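Local coordinates for protein 3-keto-5-aminohexanoate cleavage enzyme (Ralstonia eutropha, PDB 3C6C) that probably cleaves 3-keto-5-aminohexanoate or a related beta-keto acid with the help of a divalent metal ion, taken to be zinc in the natural enzyme, at residues 38-43 against 277-282; 61-66 against 299-304; 108-113 against 124-129; 138-143 against 179-184; 188-193 against 229-234. One frame throughout, in Å; residues are numbered along the deposited sequence. Where two conformers were deposited one is given.

In the fold
The chain folds as a TIM beta/alpha-barrel, and the five contacts sample its wall, its outer helices and its added loops. Contacts 2 and 4, with centres about 17 Å apart, both involve strands of the main sheet: 64-70, which carries nickel ligand His66, and 143-147 beside 182-187. Strand 182-187 runs on into helix 190-201 and contact 5. Contacts 3, 4 and 5 come in series, nested within the long loops closed by contacts 1 and 2, whose segments alternate. Contacts 1 and 4 lie on opposite sides of the chain's centre, their centres about 30 Å apart. Thus contacts 2 and 4 belong to barrel strands around the nickel site, while contacts 3 and 5 reach outward to a neighbouring subunit.

Contact 1: residues 38-43 against 277-282; sequences PKHPSM and GVFATN. With EDO (1,2-ethanediol), chain F.
The side chain of His40 runs alongside Phe279, the two pointing in opposite directions. His40 CB sits 4.1 Å from Phe279 CD1 and CE1, at the rim of the phenyl ring, while His40 CA stands over that ring's face, 3.9 Å from its centroid. CG anti to the backbone N (chi1 -170°) sends the imidazole along Phe279 toward the next residue of 277-282. His40 CD2 comes to 3.6 Å from Phe279 CD1, and Phe279 CB lies over one face of the imidazole near its rim, which makes the CH-pi contacts reciprocal; the rings themselves form an oblique pair, planes at 43°, neither a stack nor edge-to-face. In the TIM barrel this joins the loop between strand 23-29 and helix 47-60 to the short strand 278-279, which precedes helix 282-295. At the tip, His40 NE2 donates to Ala280 O at 2.8 Å, a bent bond of 145° lying close to the imidazole plane. The other ring nitrogen, His40 ND1, accepts Ser42 N at 3.2 Å, almost in the ring plane. With both nitrogens engaged, the imidazole is fixed in rotation, and its pattern fits a proton on NE2. Beside it, Pro41 CD touches Phe279 CD2 at 3.9 Å, and Ser42 OG is hydrogen-bonded to O2 of an ethanediol that also rests against Thr281 CG2.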
# COMPACT_ATOMS: atom_id res chain seq x y z
N PRO A 38 28.32 27.27 -12.58
CA PRO A 38 29.63 27.27 -13.24
C PRO A 38 30.77 26.65 -12.42
O PRO A 38 31.88 26.50 -12.91
CB PRO A 38 29.89 28.76 -13.54
CG PRO A 38 28.78 29.51 -13.02
CD PRO A 38 27.79 28.61 -12.34
N LYS A 39 30.48 26.24 -11.19
CA LYS A 39 31.44 25.40 -10.44
C LYS A 39 31.56 24.00 -11.04
O LYS A 39 32.59 23.33 -10.90
CB LYS A 39 31.08 25.29 -8.97
CG LYS A 39 31.38 26.56 -8.25
CD LYS A 39 31.15 26.45 -6.76
CE LYS A 39 31.64 27.72 -6.08
NZ LYS A 39 31.67 27.61 -4.59
N HIS A 40 30.52 23.59 -11.75
CA HIS A 40 30.56 22.31 -12.48
C HIS A 40 31.41 22.48 -13.75
O HIS A 40 31.03 23.20 -14.66
CB HIS A 40 29.18 21.78 -12.83
CG HIS A 40 29.21 20.37 -13.35
ND1 HIS A 40 30.03 20.00 -14.40
CD2 HIS A 40 28.56 19.24 -12.96
CE1 HIS A 40 29.88 18.71 -14.63
NE2 HIS A 40 29.01 18.22 -13.77
N PRO A 41 32.57 21.83 -13.82
CA PRO A 41 33.57 22.22 -14.81
C PRO A 41 33.36 21.67 -16.21
O PRO A 41 34.13 21.97 -17.12
CB PRO A 41 34.86 21.65 -14.23
CG PRO A 41 34.41 20.49 -13.43
CD PRO A 41 33.10 20.85 -12.85
N SER A 42 32.34 20.84 -16.37
CA SER A 42 32.05 20.19 -17.65
C SER A 42 30.57 20.18 -17.99
O SER A 42 30.11 19.35 -18.76
CB SER A 42 32.61 18.76 -17.72
OG SER A 42 32.07 17.93 -16.71
N MSE A 43 29.83 21.12 -17.45
CA MSE A 43 28.40 21.21 -17.73
C MSE A 43 28.18 21.36 -19.25
O MSE A 43 28.82 22.22 -19.85
CB MSE A 43 27.76 22.40 -17.02
CG MSE A 43 26.27 22.31 -16.97
SE MSE A 43 25.66 20.84 -15.83
CE MSE A 43 23.91 20.81 -16.37
N GLY A 277 29.74 16.64 -2.56
CA GLY A 277 30.76 17.60 -2.94
C GLY A 277 31.58 17.26 -4.19
O GLY A 277 32.56 17.95 -4.49
N VAL A 278 31.19 16.20 -4.89
CA VAL A 278 31.94 15.78 -6.10
C VAL A 278 31.04 15.79 -7.32
O VAL A 278 30.09 15.06 -7.35
CB VAL A 278 32.49 14.33 -5.96
CG1 VAL A 278 33.26 13.91 -7.19
CG2 VAL A 278 33.36 14.20 -4.70
N PHE A 279 31.37 16.62 -8.31
CA PHE A 279 30.58 16.69 -9.54
C PHE A 279 30.77 15.43 -10.41
O PHE A 279 31.85 14.84 -10.48
CB PHE A 279 30.94 17.93 -10.37
CG PHE A 279 30.54 19.22 -9.73
CD1 PHE A 279 29.21 19.48 -9.44
CD2 PHE A 279 31.48 20.17 -9.37
CE1 PHE A 279 28.82 20.67 -8.88
CE2 PHE A 279 31.09 21.36 -8.78
CZ PHE A 279 29.77 21.62 -8.54
N ALA A 280 29.67 15.06 -11.04
CA ALA A 280 29.59 13.92 -11.98
C ALA A 280 29.64 14.35 -13.44
O ALA A 280 29.26 15.46 -13.82
CB ALA A 280 28.29 13.12 -11.75
N THR A 281 30.09 13.42 -14.27
CA THR A 281 29.74 13.44 -15.69
C THR A 281 28.49 12.58 -15.94
O THR A 281 28.14 11.70 -15.15
CB THR A 281 30.89 12.89 -16.59
OG1 THR A 281 30.98 11.46 -16.43
CG2 THR A 281 32.28 13.61 -16.30
N ASN A 282 27.85 12.81 -17.07
CA ASN A 282 26.70 11.99 -17.48
C ASN A 282 27.10 10.54 -17.58
O ASN A 282 26.41 9.67 -17.09
CB ASN A 282 26.08 12.47 -18.78
CG ASN A 282 25.18 13.67 -18.58
OD1 ASN A 282 24.12 13.56 -17.96
ND2 ASN A 282 25.60 14.82 -19.11
C1 EDO F . 33.46 16.90 -12.85
O1 EDO F . 34.70 16.92 -12.12
C2 EDO F . 33.62 16.09 -14.12
O2 EDO F . 33.96 16.96 -15.21

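Contact 2: residues 61-66 against 299-304; sequences GASVAH and SVATPD. With NI (nickel (II) ion), chain B.
Ser63 buries more surface here than any other residue, and its hydroxyl makes the direct hydrogen bond between the two segments. Ser63 OG donates to Ala301 O over 2.6 Å, approaching at a C=O...O angle of 135° and tilted 25° from the carbonyl plane. The side chain lies with OG anti to its own carbonyl carbon (chi1 -38°), a rotation that swings the hydroxyl across to 299-304. The same oxygen accepts from Leu26 N of strand 23-29, so two bonds grip it and tie both segments to a third element of the barrel.

Pro303, the next most deeply involved, puts its ring against backbone oxygens: CB and CG both lie 3.7 Å from Ser63 O, and CG is 4.0 Å from Ala62 O. It stands in the first turn of helix 303-310, just after the N-cap residue Thr302.

Val300 adds a methyl contact. Its CG1, anti to the backbone N, reaches 3.3 Å from Gly61 O and 3.9 Å from Ser63 OG. A water can donate to Gly61 O and to Val300 O, though it has more acceptors in reach than protons.

Gly61 ends helix 47-60 in a Schellman motif, and the chain then enters strand 64-70. Three residues past Ser63, His66 NE2 binds the nickel ion at 2.3 Å, together with His68, Glu269 and three waters: this is a helix-to-strand link of a TIM barrel leading straight into its metal site.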
# COMPACT_ATOMS: atom_id res chain seq x y z
N GLY A 61 26.32 2.96 -21.90
CA GLY A 61 25.21 2.02 -21.99
C GLY A 61 23.79 2.58 -22.02
O GLY A 61 22.82 1.83 -21.99
N ALA A 62 23.65 3.89 -22.10
CA ALA A 62 22.31 4.51 -22.13
C ALA A 62 21.53 4.11 -23.39
O ALA A 62 22.09 4.01 -24.49
CB ALA A 62 22.39 6.03 -21.99
N SER A 63 20.24 3.91 -23.19
CA SER A 63 19.31 3.50 -24.25
C SER A 63 18.80 4.71 -25.04
O SER A 63 18.57 4.63 -26.25
CB SER A 63 18.08 2.77 -23.68
OG SER A 63 18.41 1.91 -22.58
N VAL A 64 18.58 5.78 -24.30
CA VAL A 64 17.94 7.00 -24.75
C VAL A 64 18.66 8.22 -24.16
O VAL A 64 19.12 8.18 -23.01
CB VAL A 64 16.41 7.04 -24.31
CG1 VAL A 64 15.68 8.25 -24.93
CG2 VAL A 64 15.66 5.72 -24.68
N ALA A 65 18.72 9.29 -24.95
CA ALA A 65 19.21 10.62 -24.50
C ALA A 65 18.06 11.62 -24.52
O ALA A 65 17.43 11.83 -25.56
CB ALA A 65 20.36 11.13 -25.39
N HIS A 66 17.82 12.21 -23.36
CA HIS A 66 16.85 13.31 -23.21
C HIS A 66 17.59 14.64 -23.27
O HIS A 66 18.50 14.92 -22.50
CB HIS A 66 16.03 13.16 -21.93
CG HIS A 66 15.07 14.28 -21.68
ND1 HIS A 66 13.90 14.44 -22.39
CD2 HIS A 66 15.15 15.34 -20.85
CE1 HIS A 66 13.27 15.52 -21.95
NE2 HIS A 66 14.01 16.08 -21.01
N SER A 299 19.46 -6.15 -16.86
CA SER A 299 20.42 -5.48 -17.73
C SER A 299 19.82 -4.24 -18.35
O SER A 299 18.64 -4.01 -18.29
CB SER A 299 20.93 -6.39 -18.84
OG SER A 299 19.87 -6.79 -19.65
N VAL A 300 20.70 -3.44 -18.93
CA VAL A 300 20.29 -2.19 -19.53
C VAL A 300 20.08 -2.41 -21.03
O VAL A 300 20.96 -2.89 -21.75
CB VAL A 300 21.27 -1.05 -19.29
CG1 VAL A 300 20.79 0.21 -20.02
CG2 VAL A 300 21.47 -0.79 -17.76
N ALA A 301 18.88 -2.04 -21.47
CA ALA A 301 18.53 -2.14 -22.89
C ALA A 301 19.47 -1.34 -23.78
O ALA A 301 19.74 -0.17 -23.54
CB ALA A 301 17.05 -1.69 -23.12
N THR A 302 19.93 -1.99 -24.83
CA THR A 302 20.61 -1.26 -25.92
C THR A 302 19.54 -0.36 -26.57
O THR A 302 18.35 -0.58 -26.37
CB THR A 302 21.22 -2.19 -26.99
OG1 THR A 302 20.16 -2.85 -27.69
CG2 THR A 302 22.18 -3.25 -26.39
N PRO A 303 19.96 0.63 -27.38
CA PRO A 303 18.98 1.47 -28.07
C PRO A 303 17.97 0.67 -28.89
O PRO A 303 16.76 0.92 -28.84
CB PRO A 303 19.85 2.39 -28.92
CG PRO A 303 21.08 2.58 -28.05
CD PRO A 303 21.32 1.25 -27.43
N ASP A 304 18.47 -0.35 -29.57
CA ASP A 304 17.61 -1.18 -30.44
C ASP A 304 16.65 -2.04 -29.62
O ASP A 304 15.48 -2.24 -29.97
CB ASP A 304 18.44 -2.04 -31.39
CG ASP A 304 18.83 -1.29 -32.66
OD1 ASP A 304 18.30 -0.20 -32.97
OD2 ASP A 304 19.71 -1.84 -33.36
NI NI B . 13.56 17.67 -19.46
O HOH W 1 23.04 -0.73 -22.73
O HOH W 2 12.87 19.15 -18.01
O HOH W 3 11.70 18.01 -20.36
O HOH W 4 12.13 16.23 -18.19

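Contact 3: residues 108-113 against 124-129; sequences AFLLPD and SDVVPV
A classic beta bulge marks this pairing: Ala108 and Phe109 on one strand both face the single residue Asp125 on the other. Its geometry shows in the two backbone bonds. Phe109 N donates to Asp125 O at 3.0 Å from well above the carbonyl plane (54° out of it), whereas Asp125 N reaches Phe109 O at 2.7 Å within that oxygen's carbonyl plane. Further along, Ser124 takes over with its side chain. Ser124 OG, anti to its carbonyl carbon (chi1 -60°), accepts Leu111 N at 3.0 Å, while its stronger polar partner is Leu121 O, so the hydroxyl ties both sides of the hairpin to the intervening loop. Val126 CG2 lies against Phe109 O at 3.3 Å and packs on Leu110 CB at 4.1 Å. The Phe109 ring brings its CD2 edge toward Asp125 N, 3.8 Å away, and Phe109 CB lies 4.3 Å from Asp125 CB on the same face of the sheet. The Asp125 carboxylate turns to a salt bridge with Arg79, and Pro112 O accepts from Arg167 of a second subunit. In the four-stranded antiparallel sheet, strand 125-126 is outermost within this chain and 108-113 runs between it and 158-162, while Val129 packs against helix 166-179.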
# COMPACT_ATOMS: atom_id res chain seq x y z
N ALA A 108 5.25 26.77 -21.72
CA ALA A 108 4.12 26.57 -20.81
C ALA A 108 4.36 27.34 -19.53
O ALA A 108 3.80 27.05 -18.48
CB ALA A 108 3.89 25.07 -20.51
N PHE A 109 5.26 28.30 -19.63
CA PHE A 109 5.79 29.03 -18.46
C PHE A 109 5.01 30.31 -18.16
O PHE A 109 5.09 31.29 -18.88
CB PHE A 109 7.28 29.30 -18.67
CG PHE A 109 7.94 30.09 -17.56
CD1 PHE A 109 8.23 29.48 -16.34
CD2 PHE A 109 8.30 31.41 -17.75
CE1 PHE A 109 8.84 30.20 -15.32
CE2 PHE A 109 8.92 32.13 -16.74
CZ PHE A 109 9.19 31.53 -15.52
N LEU A 110 4.21 30.24 -17.10
CA LEU A 110 3.29 31.32 -16.70
C LEU A 110 3.68 31.94 -15.37
O LEU A 110 3.88 31.26 -14.36
CB LEU A 110 1.84 30.81 -16.61
CG LEU A 110 0.78 31.81 -16.14
CD1 LEU A 110 0.60 32.93 -17.18
CD2 LEU A 110 -0.55 31.12 -15.89
N LEU A 111 3.76 33.26 -15.40
CA LEU A 111 4.05 34.08 -14.21
C LEU A 111 2.91 35.08 -14.01
O LEU A 111 2.93 36.17 -14.58
CB LEU A 111 5.38 34.84 -14.34
CG LEU A 111 6.67 34.03 -14.30
CD1 LEU A 111 7.85 34.89 -14.76
CD2 LEU A 111 6.92 33.42 -12.91
N PRO A 112 1.89 34.69 -13.23
CA PRO A 112 0.77 35.61 -13.03
C PRO A 112 1.21 36.93 -12.38
O PRO A 112 2.02 36.95 -11.46
CB PRO A 112 -0.17 34.82 -12.12
CG PRO A 112 0.20 33.39 -12.32
CD PRO A 112 1.66 33.38 -12.59
N ASP A 113 0.66 38.00 -12.92
CA ASP A 113 0.92 39.36 -12.40
C ASP A 113 0.32 39.51 -11.00
O ASP A 113 -0.90 39.36 -10.80
CB ASP A 113 0.37 40.42 -13.38
CG ASP A 113 0.64 41.85 -12.95
OD1 ASP A 113 0.99 42.09 -11.77
OD2 ASP A 113 0.47 42.75 -13.81
N SER A 124 6.76 35.81 -18.92
CA SER A 124 6.06 34.54 -19.15
C SER A 124 6.45 34.06 -20.54
O SER A 124 6.78 34.86 -21.42
CB SER A 124 4.53 34.69 -19.02
OG SER A 124 4.13 35.15 -17.72
N ASP A 125 6.44 32.75 -20.73
CA ASP A 125 6.63 32.16 -22.06
C ASP A 125 5.58 31.09 -22.30
O ASP A 125 5.82 29.89 -22.13
CB ASP A 125 8.06 31.58 -22.19
CG ASP A 125 8.42 31.14 -23.63
OD1 ASP A 125 7.82 31.65 -24.61
OD2 ASP A 125 9.33 30.28 -23.78
N VAL A 126 4.40 31.56 -22.67
CA VAL A 126 3.29 30.68 -23.00
C VAL A 126 3.00 30.84 -24.48
O VAL A 126 2.50 31.87 -24.91
CB VAL A 126 2.02 31.01 -22.16
CG1 VAL A 126 0.83 30.13 -22.58
CG2 VAL A 126 2.31 30.82 -20.66
N VAL A 127 3.32 29.82 -25.25
CA VAL A 127 3.24 29.96 -26.69
C VAL A 127 2.40 28.88 -27.35
O VAL A 127 2.16 27.81 -26.80
CB VAL A 127 4.65 30.03 -27.34
CG1 VAL A 127 5.42 31.24 -26.79
CG2 VAL A 127 5.43 28.78 -27.10
N PRO A 128 1.92 29.17 -28.55
CA PRO A 128 1.01 28.25 -29.21
C PRO A 128 1.65 26.96 -29.65
O PRO A 128 2.88 26.86 -29.79
CB PRO A 128 0.52 29.05 -30.43
CG PRO A 128 0.76 30.45 -30.08
CD PRO A 128 2.00 30.47 -29.26
N VAL A 129 0.77 26.00 -29.89
CA VAL A 129 1.18 24.64 -30.29
C VAL A 129 2.14 24.68 -31.47
O VAL A 129 3.19 24.02 -31.47
CB VAL A 129 -0.06 23.76 -30.62
CG1 VAL A 129 0.35 22.52 -31.41
CG2 VAL A 129 -0.78 23.40 -29.32

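Contact 4: residues 138-143 against 179-184; sequences DCLPEI and LGIKPE. With EDO (1,2-ethanediol), chain E.
Backbone bonding brings Glu142 and Lys182 together at the start of two parallel strands. Lys182 N donates to Glu142 O at 2.9 Å, nearly straight at 170°. One residue on, Ile143 CA makes a CA-H...O contact of 3.2 Å to Lys182 O. Water 5 donates to Glu142 O and to Gly180 O, so Glu142 O holds both a backbone N-H and a water.

The apolar contacts lie mainly before the strands. Leu140 CD2 and Leu179 CD2 meet at 4.2 Å, the two side chains crossing at about a right angle. Ile181 divides its branches between Pro141 and Ile143: CD1 touches Pro141 CD at 4.0 Å, CG1 lies 3.4 Å from Pro141 O, and CG2 turns toward the backbone of Ile143. CG1 takes that course because it stands anti to the carbonyl carbon (chi1 -58°). Further along, Ile143 CG2 packs on Glu184 CB at 4.1 Å.

An ethanediol, probably from the crystallisation liquor, sits between the segments and donates to Leu179 O through O2, with a weak bond from O1 to Leu140 O.

The charged ends lead elsewhere: the Glu142 carboxylate to Arg307, the Lys182 ammonium to Val208 O. Helices 134-139 and 166-179 end beside each other here, Gly180 closing the latter in a Schellman motif, and the chain passes from each into neighbouring strands 143-147 and 182-187, the repeated helix-to-parallel-strand step of a TIM barrel.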
# COMPACT_ATOMS: atom_id res chain seq x y z
N ASP A 138 11.46 19.89 -37.27
CA ASP A 138 12.77 20.03 -37.93
C ASP A 138 13.64 18.80 -37.65
O ASP A 138 14.41 18.36 -38.51
CB ASP A 138 13.55 21.25 -37.41
CG ASP A 138 12.96 22.60 -37.81
OD1 ASP A 138 12.05 22.70 -38.69
OD2 ASP A 138 13.43 23.60 -37.21
N CYS A 139 13.55 18.28 -36.43
CA CYS A 139 14.50 17.27 -35.95
C CYS A 139 13.99 15.84 -36.03
O CYS A 139 14.78 14.90 -36.12
CB CYS A 139 14.90 17.56 -34.50
SG CYS A 139 15.82 19.09 -34.25
N LEU A 140 12.67 15.68 -35.95
CA LEU A 140 12.02 14.37 -36.02
C LEU A 140 12.68 13.30 -35.12
O LEU A 140 13.08 12.24 -35.59
CB LEU A 140 11.95 13.89 -37.47
CG LEU A 140 11.03 14.73 -38.37
CD1 LEU A 140 11.09 14.22 -39.81
CD2 LEU A 140 9.58 14.73 -37.83
N PRO A 141 12.78 13.57 -33.80
CA PRO A 141 13.27 12.56 -32.87
C PRO A 141 12.27 11.43 -32.74
O PRO A 141 11.12 11.56 -33.13
CB PRO A 141 13.33 13.32 -31.55
CG PRO A 141 12.24 14.31 -31.66
CD PRO A 141 12.26 14.76 -33.09
N GLU A 142 12.71 10.31 -32.18
CA GLU A 142 11.78 9.16 -32.01
C GLU A 142 10.79 9.46 -30.89
O GLU A 142 9.65 9.03 -30.91
CB GLU A 142 12.52 7.84 -31.74
CG GLU A 142 13.09 7.29 -33.04
CD GLU A 142 14.13 6.23 -32.83
OE1 GLU A 142 15.26 6.56 -32.40
OE2 GLU A 142 13.82 5.07 -33.17
N ILE A 143 11.27 10.23 -29.94
CA ILE A 143 10.50 10.52 -28.71
C ILE A 143 10.58 12.00 -28.40
O ILE A 143 11.55 12.65 -28.72
CB ILE A 143 11.04 9.70 -27.50
CG1 ILE A 143 10.96 8.19 -27.77
CG2 ILE A 143 10.34 10.07 -26.21
CD1 ILE A 143 11.70 7.36 -26.73
N LEU A 179 3.44 13.57 -36.83
CA LEU A 179 4.89 13.67 -37.08
C LEU A 179 5.60 12.33 -36.87
O LEU A 179 6.78 12.17 -37.20
CB LEU A 179 5.55 14.70 -36.15
CG LEU A 179 5.24 16.18 -36.47
CD1 LEU A 179 5.71 17.06 -35.30
CD2 LEU A 179 5.86 16.63 -37.81
N GLY A 180 4.88 11.40 -36.29
CA GLY A 180 5.42 10.05 -36.01
C GLY A 180 6.36 9.98 -34.81
O GLY A 180 7.21 9.11 -34.71
N ILE A 181 6.15 10.91 -33.89
CA ILE A 181 6.95 11.02 -32.67
C ILE A 181 6.14 10.48 -31.49
O ILE A 181 4.96 10.82 -31.31
CB ILE A 181 7.35 12.50 -32.42
CG1 ILE A 181 8.13 13.09 -33.61
CG2 ILE A 181 8.10 12.67 -31.11
CD1 ILE A 181 8.33 14.61 -33.52
N LYS A 182 6.79 9.65 -30.68
CA LYS A 182 6.13 9.05 -29.50
C LYS A 182 6.26 9.99 -28.31
O LYS A 182 7.38 10.39 -27.95
CB LYS A 182 6.70 7.66 -29.18
CG LYS A 182 5.96 6.95 -28.06
CD LYS A 182 6.42 5.49 -27.86
CE LYS A 182 5.96 4.58 -28.92
NZ LYS A 182 4.47 4.52 -29.02
N PRO A 183 5.12 10.40 -27.72
CA PRO A 183 5.28 11.18 -26.50
C PRO A 183 5.64 10.36 -25.28
O PRO A 183 5.15 9.23 -25.09
CB PRO A 183 3.89 11.80 -26.29
CG PRO A 183 2.94 10.75 -26.86
CD PRO A 183 3.69 10.16 -28.04
N GLU A 184 6.54 10.93 -24.50
CA GLU A 184 6.78 10.54 -23.11
C GLU A 184 5.94 11.43 -22.21
O GLU A 184 6.20 12.63 -22.05
CB GLU A 184 8.26 10.61 -22.75
CG GLU A 184 8.57 10.00 -21.40
CD GLU A 184 10.05 10.07 -21.09
OE1 GLU A 184 10.57 11.21 -20.97
OE2 GLU A 184 10.66 8.99 -20.95
C1 EDO E . 10.62 9.48 -35.65
O1 EDO E . 11.71 9.18 -36.52
C2 EDO E . 9.88 10.73 -36.12
O2 EDO E . 9.37 10.53 -37.44
O HOH W 5 8.72 7.53 -33.06

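Contact 5: residues 188-193 against 229-234; sequences FSPGDI and IYQRNL
Two of the helices that surround the barrel meet here, the first turn of helix 190-201 packing against residues 229-234 at the C-terminal side of helix 225-232. Pro190, in that first turn, is the wedge. Its CB presses on Leu234 CD1 at 3.4 Å, tighter than usual for two carbons, and also approaches the phenol of Tyr230, 3.8 Å from CE2. The proline ring and the tyrosine side chain cross at about a right angle, with Pro190 CG near the plane of the aromatic ring at its edge. Gln231 reaches in as well with an extended chain, and its OE1 ends 3.3 Å from Pro190 CD and 3.2 Å from Ser189 C. Pro190 N is just as near but has no hydrogen to give, so no bond forms there.

One turn along, Ile193 meets residues 229-234 with both methyls. Its CD1 touches Gln231 CB at 3.6 Å, and its CG2 lies 3.9 Å from Leu234 CB. CG2 lies anti to the backbone N and CG1 beside that N (chi1 -64°), which splits the two methyls between Gln231 and Leu234.

The helix start is secured from within its own segment: Ser189 OG, at the N-cap, accepts Asp192 N at 3.0 Å, and the Asp192 carboxylate in turn takes Phe188 N. Tyr230 OH is hydrogen-bonded to Thr227 of a second subunit, and Tyr230 of that subunit stacks on this ring. With no hydrogen bond joining the two segments, their contact rests on van der Waals packing that includes the Gln231 amide oxygen; the Ser189 and Asp192 groups serve the helix start and the Tyr230 hydroxyl the subunit interface.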
# COMPACT_ATOMS: atom_id res chain seq x y z
N PHE A 188 3.02 14.21 -12.69
CA PHE A 188 3.41 14.74 -11.38
C PHE A 188 2.43 14.38 -10.28
O PHE A 188 2.60 14.77 -9.12
CB PHE A 188 3.53 16.27 -11.45
CG PHE A 188 4.64 16.77 -12.35
CD1 PHE A 188 4.48 16.76 -13.72
CD2 PHE A 188 5.80 17.28 -11.82
CE1 PHE A 188 5.48 17.24 -14.54
CE2 PHE A 188 6.80 17.77 -12.64
CZ PHE A 188 6.63 17.74 -13.99
N SER A 189 1.40 13.63 -10.66
CA SER A 189 0.26 13.31 -9.78
C SER A 189 -0.58 12.18 -10.33
O SER A 189 -0.45 11.84 -11.48
CB SER A 189 -0.65 14.53 -9.65
OG SER A 189 -1.32 14.77 -10.88
N PRO A 190 -1.47 11.62 -9.53
CA PRO A 190 -2.36 10.57 -10.06
C PRO A 190 -3.33 11.15 -11.09
O PRO A 190 -3.69 10.52 -12.07
CB PRO A 190 -3.08 10.07 -8.81
CG PRO A 190 -2.93 11.14 -7.82
CD PRO A 190 -1.58 11.72 -8.06
N GLY A 191 -3.75 12.37 -10.83
CA GLY A 191 -4.65 13.09 -11.72
C GLY A 191 -4.07 13.23 -13.11
O GLY A 191 -4.76 13.07 -14.11
N ASP A 192 -2.78 13.49 -13.16
CA ASP A 192 -2.06 13.59 -14.42
C ASP A 192 -2.10 12.25 -15.18
O ASP A 192 -2.26 12.21 -16.41
CB ASP A 192 -0.59 14.00 -14.22
CG ASP A 192 -0.38 15.44 -13.75
OD1 ASP A 192 -1.35 16.26 -13.65
OD2 ASP A 192 0.81 15.76 -13.45
N ILE A 193 -1.93 11.17 -14.44
CA ILE A 193 -1.98 9.81 -15.01
C ILE A 193 -3.37 9.55 -15.61
O ILE A 193 -3.51 8.98 -16.70
CB ILE A 193 -1.60 8.71 -14.00
CG1 ILE A 193 -0.12 8.90 -13.61
CG2 ILE A 193 -1.87 7.32 -14.58
CD1 ILE A 193 0.34 8.06 -12.39
N ILE A 229 4.68 3.05 -6.03
CA ILE A 229 3.79 1.87 -6.08
C ILE A 229 2.35 2.28 -6.40
O ILE A 229 1.66 1.69 -7.24
CB ILE A 229 3.80 1.07 -4.73
CG1 ILE A 229 5.12 0.33 -4.58
CG2 ILE A 229 2.62 0.07 -4.68
CD1 ILE A 229 5.34 -0.29 -3.20
N TYR A 230 1.94 3.33 -5.71
CA TYR A 230 0.56 3.85 -5.83
C TYR A 230 0.28 4.33 -7.25
O TYR A 230 -0.70 3.93 -7.90
CB TYR A 230 0.28 4.97 -4.82
CG TYR A 230 -0.92 5.79 -5.19
CD1 TYR A 230 -2.20 5.25 -5.12
CD2 TYR A 230 -0.80 7.10 -5.62
CE1 TYR A 230 -3.33 6.00 -5.47
CE2 TYR A 230 -1.88 7.85 -5.96
CZ TYR A 230 -3.16 7.31 -5.89
OH TYR A 230 -4.23 8.06 -6.23
N GLN A 231 1.21 5.14 -7.76
CA GLN A 231 1.05 5.70 -9.09
C GLN A 231 1.21 4.61 -10.15
O GLN A 231 0.54 4.63 -11.18
CB GLN A 231 1.93 6.93 -9.32
CG GLN A 231 1.47 8.11 -8.51
CD GLN A 231 2.10 9.46 -8.82
OE1 GLN A 231 1.49 10.50 -8.54
NE2 GLN A 231 3.32 9.47 -9.35
N ARG A 232 2.09 3.66 -9.91
CA ARG A 232 2.32 2.60 -10.89
C ARG A 232 1.02 1.86 -11.15
O ARG A 232 0.70 1.48 -12.28
CB ARG A 232 3.37 1.59 -10.41
CG ARG A 232 3.63 0.44 -11.41
CD ARG A 232 4.41 -0.68 -10.79
NE ARG A 232 3.67 -1.29 -9.69
CZ ARG A 232 4.05 -2.38 -9.04
NH1 ARG A 232 5.17 -3.00 -9.39
NH2 ARG A 232 3.31 -2.86 -8.04
N ASN A 233 0.27 1.66 -10.08
CA ASN A 233 -0.93 0.83 -10.17
C ASN A 233 -2.06 1.51 -10.97
O ASN A 233 -3.02 0.85 -11.35
CB ASN A 233 -1.37 0.35 -8.77
CG ASN A 233 -0.34 -0.60 -8.11
OD1 ASN A 233 0.58 -1.11 -8.75
ND2 ASN A 233 -0.49 -0.81 -6.81
N LEU A 234 -1.89 2.81 -11.23
CA LEU A 234 -2.85 3.59 -12.05
C LEU A 234 -2.49 3.57 -13.53
O LEU A 234 -3.29 3.94 -14.39
CB LEU A 234 -2.89 5.05 -11.62
CG LEU A 234 -3.38 5.33 -10.19
CD1 LEU A 234 -3.25 6.84 -9.87
CD2 LEU A 234 -4.81 4.85 -10.00